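Local coordinates for Dps family DNA-binding stress response protein (Thermosynechococcus elongatus, PDB 2C41) that probably binds and oxidises iron inside a twelve-subunit cage and, like other Dps proteins, is thought to protect cyanobacterial cells and their DNA from oxidative stress, at residues V23-N28 / S53-M58; K30-L35 / G91-K96; E49-E54 / W144-F149. All coordinates share one frame; numbering follows the deposited sequence.

Interaction 1 (V23-N28 / S53-M58)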
loop_
_atom_site.group_PDB
_atom_site.type_symbol
_atom_site.label_atom_id
_atom_site.label_comp_id
_atom_site.label_asym_id
_atom_site.label_seq_id
_atom_site.Cartn_x
_atom_site.Cartn_y
_atom_site.Cartn_z
ATOM N N VAL C 23 -8.614 -30.409 0.832
ATOM C CA VAL C 23 -7.381 -30.694 1.582
ATOM C C VAL C 23 -6.444 -31.607 0.776
ATOM O O VAL C 23 -5.259 -31.306 0.626
ATOM C CB VAL C 23 -7.692 -31.319 2.964
ATOM C CG1 VAL C 23 -6.410 -31.833 3.634
ATOM C CG2 VAL C 23 -8.412 -30.289 3.851
ATOM N N VAL C 24 -6.976 -32.717 0.252
ATOM C CA VAL C 24 -6.154 -33.659 -0.525
ATOM C C VAL C 24 -5.660 -33.024 -1.826
ATOM O O VAL C 24 -4.496 -33.190 -2.205
ATOM C CB VAL C 24 -6.906 -34.993 -0.807
ATOM C CG1 VAL C 24 -6.109 -35.911 -1.766
ATOM C CG2 VAL C 24 -7.182 -35.691 0.499
ATOM N N MET C 25 -6.540 -32.294 -2.502
ATOM C CA MET C 25 -6.181 -31.608 -3.731
ATOM C C MET C 25 -5.067 -30.587 -3.487
ATOM O O MET C 25 -4.130 -30.458 -4.281
ATOM C CB MET C 25 -7.406 -30.899 -4.294
ATOM C CG MET C 25 -7.265 -30.570 -5.736
ATOM S SD MET C 25 -7.250 -32.083 -6.724
ATOM C CE MET C 25 -6.980 -31.291 -8.301
ATOM N N TYR C 26 -5.182 -29.862 -2.379
ATOM C CA TYR C 26 -4.137 -28.921 -1.992
ATOM C C TYR C 26 -2.798 -29.634 -1.781
ATOM O O TYR C 26 -1.768 -29.222 -2.329
ATOM C CB TYR C 26 -4.532 -28.138 -0.733
ATOM C CG TYR C 26 -3.369 -27.335 -0.220
ATOM C CD1 TYR C 26 -2.903 -26.235 -0.942
ATOM C CD2 TYR C 26 -2.698 -27.701 0.944
ATOM C CE1 TYR C 26 -1.819 -25.489 -0.499
ATOM C CE2 TYR C 26 -1.594 -26.959 1.394
ATOM C CZ TYR C 26 -1.176 -25.859 0.657
ATOM O OH TYR C 26 -0.104 -25.103 1.064
ATOM N N LEU C 27 -2.813 -30.697 -0.983
ATOM C CA LEU C 27 -1.592 -31.444 -0.691
ATOM C C LEU C 27 -1.000 -32.079 -1.956
ATOM O O LEU C 27 0.223 -32.114 -2.112
ATOM C CB LEU C 27 -1.825 -32.477 0.412
ATOM C CG LEU C 27 -2.145 -31.904 1.802
ATOM C CD1 LEU C 27 -2.557 -33.022 2.743
ATOM C CD2 LEU C 27 -0.967 -31.102 2.366
ATOM N N ASN C 28 -1.867 -32.549 -2.857
ATOM C CA ASN C 28 -1.410 -32.984 -4.188
ATOM C C ASN C 28 -0.680 -31.865 -4.926
ATOM O O ASN C 28 0.388 -32.084 -5.485
ATOM C CB ASN C 28 -2.576 -33.466 -5.056
ATOM C CG ASN C 28 -3.076 -34.844 -4.678
ATOM O OD1 ASN C 28 -4.068 -35.326 -5.245
ATOM N ND2 ASN C 28 -2.405 -35.492 -3.746
ATOM N N SER C 53 -2.780 -22.643 -4.174
ATOM C CA SER C 53 -3.230 -21.587 -3.252
ATOM C C SER C 53 -4.718 -21.295 -3.363
ATOM O O SER C 53 -5.367 -20.993 -2.363
ATOM C CB SER C 53 -2.436 -20.298 -3.470
ATOM O OG SER C 53 -1.131 -20.454 -2.953
ATOM N N GLU C 54 -5.250 -21.364 -4.582
ATOM C CA GLU C 54 -6.675 -21.157 -4.803
ATOM C C GLU C 54 -7.514 -22.296 -4.239
ATOM O O GLU C 54 -8.553 -22.056 -3.631
ATOM C CB GLU C 54 -6.967 -20.928 -6.279
ATOM C CG GLU C 54 -6.448 -19.572 -6.755
ATOM C CD GLU C 54 -6.914 -19.234 -8.151
ATOM O OE1 GLU C 54 -7.499 -18.143 -8.320
ATOM O OE2 GLU C 54 -6.708 -20.057 -9.070
ATOM N N VAL C 55 -7.041 -23.523 -4.406
ATOM C CA VAL C 55 -7.686 -24.676 -3.773
ATOM C C VAL C 55 -7.587 -24.565 -2.247
ATOM O O VAL C 55 -8.561 -24.799 -1.541
ATOM C CB VAL C 55 -7.083 -26.008 -4.248
ATOM C CG1 VAL C 55 -7.629 -27.169 -3.418
ATOM C CG2 VAL C 55 -7.383 -26.235 -5.739
ATOM N N PHE C 56 -6.413 -24.165 -1.756
ATOM C CA PHE C 56 -6.195 -24.001 -0.321
ATOM C C PHE C 56 -7.275 -23.156 0.343
ATOM O O PHE C 56 -7.806 -23.538 1.390
ATOM C CB PHE C 56 -4.833 -23.349 -0.039
ATOM C CG PHE C 56 -4.633 -23.005 1.411
ATOM C CD1 PHE C 56 -4.852 -21.706 1.868
ATOM C CD2 PHE C 56 -4.259 -23.987 2.320
ATOM C CE1 PHE C 56 -4.681 -21.387 3.217
ATOM C CE2 PHE C 56 -4.085 -23.679 3.675
ATOM C CZ PHE C 56 -4.298 -22.376 4.117
ATOM N N ALA C 57 -7.581 -22.010 -0.269
ATOM C CA ALA C 57 -8.551 -21.052 0.267
ATOM C C ALA C 57 -9.921 -21.684 0.464
ATOM O O ALA C 57 -10.703 -21.253 1.316
ATOM C CB ALA C 57 -8.657 -19.849 -0.652
ATOM N N MET C 58 -10.213 -22.709 -0.332
ATOM C CA MET C 58 -11.502 -23.385 -0.267
ATOM C C MET C 58 -11.683 -24.225 0.984
ATOM O O MET C 58 -12.816 -24.472 1.400
ATOM C CB MET C 58 -11.691 -24.274 -1.493
ATOM C CG MET C 58 -11.608 -23.503 -2.792
ATOM S SD MET C 58 -11.957 -24.645 -4.140
ATOM C CE MET C 58 -11.430 -23.665 -5.538
#

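Interaction 2 (K30-L35 / G91-K96)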
loop_
_atom_site.group_PDB
_atom_site.type_symbol
_atom_site.label_atom_id
_atom_site.label_comp_id
_atom_site.label_asym_id
_atom_site.label_seq_id
_atom_site.Cartn_x
_atom_site.Cartn_y
_atom_site.Cartn_z
ATOM N N LYS C 30 0.890 -29.350 -3.704
ATOM C CA LYS C 30 2.182 -29.138 -3.068
ATOM C C LYS C 30 3.199 -30.175 -3.552
ATOM O O LYS C 30 4.347 -29.827 -3.842
ATOM C CB LYS C 30 2.064 -29.122 -1.540
ATOM C CG LYS C 30 1.380 -27.864 -0.975
ATOM C CD LYS C 30 1.936 -26.548 -1.556
ATOM C CE LYS C 30 3.390 -26.303 -1.139
ATOM N NZ LYS C 30 3.765 -24.856 -1.153
ATOM N N LYS C 31 2.773 -31.435 -3.666
ATOM C CA LYS C 31 3.645 -32.457 -4.246
ATOM C C LYS C 31 4.132 -32.034 -5.633
ATOM O O LYS C 31 5.335 -32.070 -5.906
ATOM C CB LYS C 31 2.953 -33.819 -4.302
ATOM C CG LYS C 31 3.698 -34.846 -5.139
ATOM C CD LYS C 31 3.042 -36.201 -5.020
ATOM C CE LYS C 31 3.797 -37.255 -5.837
ATOM N NZ LYS C 31 3.023 -38.529 -5.850
ATOM N N TYR C 32 3.210 -31.609 -6.498
ATOM C CA TYR C 32 3.583 -31.208 -7.852
ATOM C C TYR C 32 4.541 -30.008 -7.822
ATOM O O TYR C 32 5.557 -30.005 -8.508
ATOM C CB TYR C 32 2.353 -30.916 -8.724
ATOM C CG TYR C 32 1.241 -31.950 -8.636
ATOM C CD1 TYR C 32 1.522 -33.316 -8.467
ATOM C CD2 TYR C 32 -0.093 -31.563 -8.757
ATOM C CE1 TYR C 32 0.483 -34.270 -8.393
ATOM C CE2 TYR C 32 -1.128 -32.496 -8.686
ATOM C CZ TYR C 32 -0.836 -33.839 -8.505
ATOM O OH TYR C 32 -1.869 -34.739 -8.431
ATOM N N HIS C 33 4.204 -29.008 -7.018
ATOM C CA HIS C 33 5.053 -27.836 -6.797
ATOM C C HIS C 33 6.480 -28.263 -6.423
ATOM O O HIS C 33 7.447 -27.790 -7.017
ATOM C CB HIS C 33 4.416 -26.982 -5.690
ATOM C CG HIS C 33 5.199 -25.774 -5.290
ATOM N ND1 HIS C 33 5.397 -24.696 -6.129
ATOM C CD2 HIS C 33 5.769 -25.441 -4.108
ATOM C CE1 HIS C 33 6.079 -23.765 -5.486
ATOM N NE2 HIS C 33 6.317 -24.193 -4.259
ATOM N N TRP C 34 6.605 -29.180 -5.464
ATOM C CA TRP C 34 7.921 -29.573 -4.974
ATOM C C TRP C 34 8.696 -30.471 -5.934
ATOM O O TRP C 34 9.923 -30.358 -6.044
ATOM C CB TRP C 34 7.800 -30.281 -3.624
ATOM C CG TRP C 34 7.245 -29.409 -2.530
ATOM C CD1 TRP C 34 7.472 -28.070 -2.344
ATOM C CD2 TRP C 34 6.403 -29.824 -1.455
ATOM N NE1 TRP C 34 6.805 -27.630 -1.231
ATOM C CE2 TRP C 34 6.142 -28.684 -0.663
ATOM C CE3 TRP C 34 5.840 -31.054 -1.080
ATOM C CZ2 TRP C 34 5.337 -28.730 0.484
ATOM C CZ3 TRP C 34 5.030 -31.098 0.059
ATOM C CH2 TRP C 34 4.800 -29.944 0.831
ATOM N N LEU C 35 7.981 -31.373 -6.600
ATOM C CA LEU C 35 8.615 -32.457 -7.347
ATOM C C LEU C 35 8.694 -32.226 -8.848
ATOM O O LEU C 35 9.267 -33.035 -9.571
ATOM C CB LEU C 35 7.934 -33.798 -7.040
ATOM C CG LEU C 35 7.935 -34.253 -5.572
ATOM C CD1 LEU C 35 7.548 -35.713 -5.482
ATOM C CD2 LEU C 35 9.287 -34.022 -4.876
ATOM N N GLY C 91 3.459 -42.082 -5.281
ATOM C CA GLY C 91 4.642 -42.519 -6.025
ATOM C C GLY C 91 5.291 -41.469 -6.903
ATOM O O GLY C 91 4.810 -40.332 -7.021
ATOM N N GLN C 92 6.403 -41.855 -7.520
ATOM C CA GLN C 92 7.141 -40.967 -8.410
ATOM C C GLN C 92 6.368 -40.792 -9.718
ATOM O O GLN C 92 5.929 -41.767 -10.325
ATOM C CB GLN C 92 8.545 -41.524 -8.677
ATOM C CG GLN C 92 9.367 -41.806 -7.418
ATOM C CD GLN C 92 10.014 -40.564 -6.823
ATOM O OE1 GLN C 92 10.518 -39.698 -7.543
ATOM N NE2 GLN C 92 10.028 -40.484 -5.496
ATOM N N LEU C 93 6.188 -39.541 -10.130
ATOM C CA LEU C 93 5.420 -39.222 -11.333
ATOM C C LEU C 93 6.221 -38.311 -12.251
ATOM O O LEU C 93 6.999 -37.472 -11.777
ATOM C CB LEU C 93 4.116 -38.506 -10.963
ATOM C CG LEU C 93 3.140 -39.139 -9.962
ATOM C CD1 LEU C 93 1.996 -38.169 -9.680
ATOM C CD2 LEU C 93 2.610 -40.466 -10.474
ATOM N N THR C 94 6.015 -38.454 -13.559
ATOM C CA THR C 94 6.540 -37.467 -14.500
ATOM C C THR C 94 5.695 -36.207 -14.387
ATOM O O THR C 94 4.585 -36.239 -13.826
ATOM C CB THR C 94 6.488 -37.951 -15.968
ATOM O OG1 THR C 94 5.121 -38.052 -16.397
ATOM C CG2 THR C 94 7.202 -39.304 -16.147
ATOM N N VAL C 95 6.202 -35.101 -14.920
ATOM C CA VAL C 95 5.418 -33.865 -14.954
ATOM C C VAL C 95 4.100 -34.080 -15.715
ATOM O O VAL C 95 3.037 -33.649 -15.254
ATOM C CB VAL C 95 6.236 -32.675 -15.523
ATOM C CG1 VAL C 95 5.402 -31.422 -15.544
ATOM C CG2 VAL C 95 7.481 -32.439 -14.671
ATOM N N LYS C 96 4.170 -34.758 -16.865
ATOM C CA LYS C 96 2.958 -35.067 -17.634
ATOM C C LYS C 96 1.932 -35.813 -16.773
ATOM O O LYS C 96 0.751 -35.466 -16.778
ATOM C CB LYS C 96 3.298 -35.876 -18.889
ATOM C CG LYS C 96 2.074 -36.273 -19.709
ATOM C CD LYS C 96 2.471 -36.864 -21.047
ATOM C CE LYS C 96 1.238 -37.063 -21.909
ATOM N NZ LYS C 96 1.564 -36.889 -23.351
HETATM O O HOH W 1 8.710 -36.436 -9.683
#

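Interaction 3 (E49-E54 / W144-F149)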
loop_
_atom_site.group_PDB
_atom_site.type_symbol
_atom_site.label_atom_id
_atom_site.label_comp_id
_atom_site.label_asym_id
_atom_site.label_seq_id
_atom_site.Cartn_x
_atom_site.Cartn_y
_atom_site.Cartn_z
ATOM N N GLU C 49 1.852 -23.798 -7.442
ATOM C CA GLU C 49 1.667 -22.985 -6.242
ATOM C C GLU C 49 0.426 -22.100 -6.364
ATOM O O GLU C 49 -0.351 -21.977 -5.422
ATOM C CB GLU C 49 2.924 -22.154 -5.951
ATOM C CG GLU C 49 2.851 -21.391 -4.629
ATOM C CD GLU C 49 2.997 -22.269 -3.378
ATOM O OE1 GLU C 49 3.002 -23.520 -3.454
ATOM O OE2 GLU C 49 3.101 -21.686 -2.285
ATOM N N GLU C 50 0.235 -21.504 -7.542
ATOM C CA GLU C 50 -0.875 -20.583 -7.762
ATOM C C GLU C 50 -2.216 -21.298 -7.671
ATOM O O GLU C 50 -3.108 -20.875 -6.928
ATOM C CB GLU C 50 -0.718 -19.881 -9.109
ATOM C CG GLU C 50 0.402 -18.861 -9.106
ATOM C CD GLU C 50 0.851 -18.464 -10.498
ATOM O OE1 GLU C 50 0.537 -19.181 -11.479
ATOM O OE2 GLU C 50 1.551 -17.443 -10.600
ATOM N N GLN C 51 -2.342 -22.407 -8.399
ATOM C CA GLN C 51 -3.593 -23.168 -8.376
ATOM C C GLN C 51 -3.774 -23.851 -7.021
ATOM O O GLN C 51 -4.878 -23.866 -6.470
ATOM C CB GLN C 51 -3.685 -24.115 -9.583
ATOM C CG GLN C 51 -3.492 -23.333 -10.898
ATOM C CD GLN C 51 -4.029 -24.012 -12.155
ATOM O OE1 GLN C 51 -4.341 -23.331 -13.122
ATOM N NE2 GLN C 51 -4.124 -25.332 -12.155
ATOM N N GLY C 52 -2.674 -24.330 -6.446
ATOM C CA GLY C 52 -2.696 -24.888 -5.092
ATOM C C GLY C 52 -3.212 -23.897 -4.063
ATOM O O GLY C 52 -3.992 -24.265 -3.182
ATOM N N SER C 53 -2.780 -22.643 -4.174
ATOM C CA SER C 53 -3.230 -21.587 -3.252
ATOM C C SER C 53 -4.718 -21.295 -3.363
ATOM O O SER C 53 -5.367 -20.993 -2.363
ATOM C CB SER C 53 -2.436 -20.298 -3.470
ATOM O OG SER C 53 -1.131 -20.454 -2.953
ATOM N N GLU C 54 -5.250 -21.364 -4.582
ATOM C CA GLU C 54 -6.675 -21.157 -4.803
ATOM C C GLU C 54 -7.514 -22.296 -4.239
ATOM O O GLU C 54 -8.553 -22.056 -3.631
ATOM C CB GLU C 54 -6.967 -20.928 -6.279
ATOM C CG GLU C 54 -6.448 -19.572 -6.755
ATOM C CD GLU C 54 -6.914 -19.234 -8.151
ATOM O OE1 GLU C 54 -7.499 -18.143 -8.320
ATOM O OE2 GLU C 54 -6.708 -20.057 -9.070
ATOM N N TRP C 144 -8.752 -26.065 -17.295
ATOM C CA TRP C 144 -8.392 -25.479 -18.581
ATOM C C TRP C 144 -6.870 -25.234 -18.696
ATOM O O TRP C 144 -6.247 -25.677 -19.662
ATOM C CB TRP C 144 -9.217 -24.212 -18.841
ATOM C CG TRP C 144 -8.598 -23.274 -19.826
ATOM C CD1 TRP C 144 -8.129 -23.569 -21.075
ATOM C CD2 TRP C 144 -8.387 -21.877 -19.632
ATOM N NE1 TRP C 144 -7.620 -22.432 -21.668
ATOM C CE2 TRP C 144 -7.773 -21.380 -20.802
ATOM C CE3 TRP C 144 -8.652 -20.994 -18.573
ATOM C CZ2 TRP C 144 -7.410 -20.036 -20.944
ATOM C CZ3 TRP C 144 -8.299 -19.652 -18.718
ATOM C CH2 TRP C 144 -7.682 -19.191 -19.898
ATOM N N PHE C 145 -6.286 -24.544 -17.713
ATOM C CA PHE C 145 -4.832 -24.300 -17.680
ATOM C C PHE C 145 -4.032 -25.591 -17.838
ATOM O O PHE C 145 -3.125 -25.687 -18.676
ATOM C CB PHE C 145 -4.424 -23.614 -16.365
ATOM C CG PHE C 145 -4.365 -22.105 -16.445
ATOM C CD1 PHE C 145 -5.517 -21.358 -16.676
ATOM C CD2 PHE C 145 -3.160 -21.435 -16.254
ATOM C CE1 PHE C 145 -5.463 -19.960 -16.744
ATOM C CE2 PHE C 145 -3.093 -20.035 -16.313
ATOM C CZ PHE C 145 -4.246 -19.301 -16.555
ATOM N N LEU C 146 -4.376 -26.586 -17.023
ATOM C CA LEU C 146 -3.671 -27.867 -17.027
ATOM C C LEU C 146 -3.769 -28.563 -18.382
ATOM O O LEU C 146 -2.765 -29.047 -18.909
ATOM C CB LEU C 146 -4.234 -28.771 -15.931
ATOM C CG LEU C 146 -3.580 -29.012 -14.559
ATOM C CD1 LEU C 146 -2.339 -28.202 -14.262
ATOM C CD2 LEU C 146 -4.620 -28.893 -13.449
ATOM N N LYS C 147 -4.977 -28.602 -18.940
ATOM C CA LYS C 147 -5.203 -29.238 -20.236
ATOM C C LYS C 147 -4.357 -28.606 -21.337
ATOM O O LYS C 147 -3.853 -29.309 -22.217
ATOM C CB LYS C 147 -6.691 -29.198 -20.606
ATOM C CG LYS C 147 -7.528 -30.222 -19.847
ATOM C CD LYS C 147 -9.030 -29.998 -20.090
ATOM C CE LYS C 147 -9.406 -30.136 -21.579
ATOM N NZ LYS C 147 -9.274 -31.540 -22.036
ATOM N N GLU C 148 -4.192 -27.286 -21.288
ATOM C CA GLU C 148 -3.369 -26.589 -22.281
ATOM C C GLU C 148 -1.936 -27.126 -22.316
ATOM O O GLU C 148 -1.349 -27.246 -23.386
ATOM C CB GLU C 148 -3.366 -25.073 -22.044
ATOM C CG GLU C 148 -4.725 -24.392 -22.279
ATOM C CD GLU C 148 -5.309 -24.711 -23.654
ATOM O OE1 GLU C 148 -6.537 -24.948 -23.758
ATOM O OE2 GLU C 148 -4.531 -24.757 -24.632
ATOM N N PHE C 149 -1.380 -27.455 -21.149
ATOM C CA PHE C 149 -0.011 -27.983 -21.084
ATOM C C PHE C 149 0.139 -29.320 -21.811
ATOM O O PHE C 149 1.240 -29.694 -22.220
ATOM C CB PHE C 149 0.444 -28.114 -19.638
ATOM C CG PHE C 149 0.950 -26.830 -19.054
ATOM C CD1 PHE C 149 0.079 -25.942 -18.424
ATOM C CD2 PHE C 149 2.300 -26.500 -19.146
ATOM C CE1 PHE C 149 0.559 -24.743 -17.880
ATOM C CE2 PHE C 149 2.791 -25.307 -18.610
ATOM C CZ PHE C 149 1.924 -24.428 -17.978
#

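Interaction 1 (V23-N28 / S53-M58)
Next to Val55, which packs on Met25 and Tyr26, the carboxylate oxygen Glu54 OE2 is gripped by two groups of helix 126-149, a salt bridge from Lys141 NZ and a hydrogen bond with His142 NE2. That grip lies on the side of helix 41-68 turned away from helix 6-35, and what faces helix 6-35 is apolar. The two helices run antiparallel, their local axes 8.6 Å apart at closest approach and their directions 156° apart, as expected in a ferritin-like four-helix bundle. Tyr26 is the central side chain, meeting both Phe56 and Val55. With its CG anti to the backbone N (chi1 171°), the Tyr26 ring stands out toward the second helix, where Phe56 CB comes within 3.6 Å of Tyr26 CD1. The two side chains lie alongside one another, pointing the same way. Phe56 then turns its edge to the phenol: its CD2 sits 3.9 Å above the plane of the Tyr26 ring, over the centre, in an edge-to-face pair whose planes stand 57° apart and whose centroids are 5.2 Å apart. One residue before Phe56, Val55 touches through a single methyl: CG1 fits against Met25 CB at 3.8 Å and rests near Tyr26 N. Met25 crosses Val55 at about a right angle, then bends off toward Asn105, His106 and Ile109 of helix 95-122. In the dodecamer, Phe56 also meets Phe56 of the second subunit, and Tyr26 packs on that same residue, so the aromatic pair is doubled across the interface. Between these segments the helices are therefore held by shape, van der Waals contact and probably ring electrostatics, and the Glu54 carboxylate bonds instead to helix 126-149.

Interaction 2 (K30-L35 / G91-K96)
Lys31 reaches from helix 6-35 to the backbone of Gly91 with a fully stretched side chain. From CB, with CG anti to the backbone N (chi1 169°), the chain runs on through CG and CD without a bend. CE is the first carbon to come close to the loop, 3.4 Å from Gly91 O. At the tip, NZ donates to Gly91 O over 2.8 Å, in the carbonyl plane and on a lone pair, with a C=O...N angle of 143°. Leu93 flanks the ammonium group, its CD1 4.0 Å from Lys31 NZ. The same nitrogen is hydrogen-bonded to Ser89 OG and salt-bridged to Asp76 OD2 of the second subunit; OD1 of that aspartate is hydrogen-bonded to Gly91 N, and the lysine side chain also packs on Ala75 of the second subunit. Replacing Lys31 by an alanine takes the ammonium group away and is likely to leave Asp76 of the second subunit without its lysine mate and Gly91 O without this donor. The loop so pinned leads into helix 95-122 of the ferritin-like bundle, and Thr94 is the N-cap residue of that helix, its side chain capping a backbone N further on. Gly91 itself has a positive phi of 80°, which glycine takes easily. Further along, Tyr32 CE1 approaches Leu93 CD1 at 4.4 Å, a light apolar touch made obliquely to the ring, while the phenol OH is hydrogen-bonded to Glu101 OE2. A water donates to Leu93 O at 2.9 Å and, weakly, to Leu35 O at 3.4 Å, bridging the loop to the last turn of helix 6-35.

Interaction 3 (E49-E54 / W144-F149)
Gln51 sends its CG off anti to the carbonyl carbon (chi1 -54°) and stays extended beyond it, which carries the amide across to Phe145 and Leu146 on helix 126-149. The two backbones are well apart here, the nearest CA atoms, those of Gln51 and Phe145, lying 9.5 Å from each other, and the long side chain spans that gap. Its two amide branches meet different things. OE1 approaches the root of the phenylalanine, 3.3 Å from Phe145 CB and 3.5 Å from Phe145 CG. It comes to the ring obliquely, and the amide and ring planes are 59° apart. OE1 meets carbon here, a methylene and the base of the ring, in van der Waals contact. The Gln51 and Leu146 side chains run past each other in opposite senses, with NE2 3.8 Å from Leu146 CD2. The real polar partner of that nitrogen is Tyr29 OH of helix 6-35, to which NE2 donates. This bond probably holds the amide's rotation, with OE1 on the Phe145 side. Leu146 has a nearly eclipsed chi2 of 5°, an uncommon shape, so the exact placing of its two methyls deserves some caution. The burial is modest, 113 Å² over both sides, but it puts a polar amide in the interior and satisfies its nitrogen there. The Phe145 ring also meets Phe41 of the fourth subunit edge-to-face and packs against His45 of that subunit. Helices 41-68 and 126-149 run in opposite senses at this level of the ferritin-like bundle. Around them, Leu146 packs on Ala102, Ile103 and His106 of helix 95-122 and on Tyr29 of helix 6-35, bringing all four long helices together.

How the interactions relate
From the N terminus, helix 6-35 gives up two segments in succession. Interaction 1 closes the shortest loop, folding helix 41-68 back along helix 6-35. Interaction 2 picks up helix 6-35 again after a one-residue gap and crosses interaction 1, closing a loop that takes in helix 41-68 and ends at the entry to helix 95-122. Interaction 3 starts where interaction 1 ends, sharing Ser53 and Glu54, and crosses interaction 2 to reach the C-terminal part of helix 126-149. They also touch directly: Tyr26 CD1 lies 3.2 Å from Gly52 O, linking 1 and 3, and Lys30 NZ makes a 2.8 Å salt bridge to Glu49 OE1, linking 2 and 3. Interactions 1 and 2 both border the second subunit.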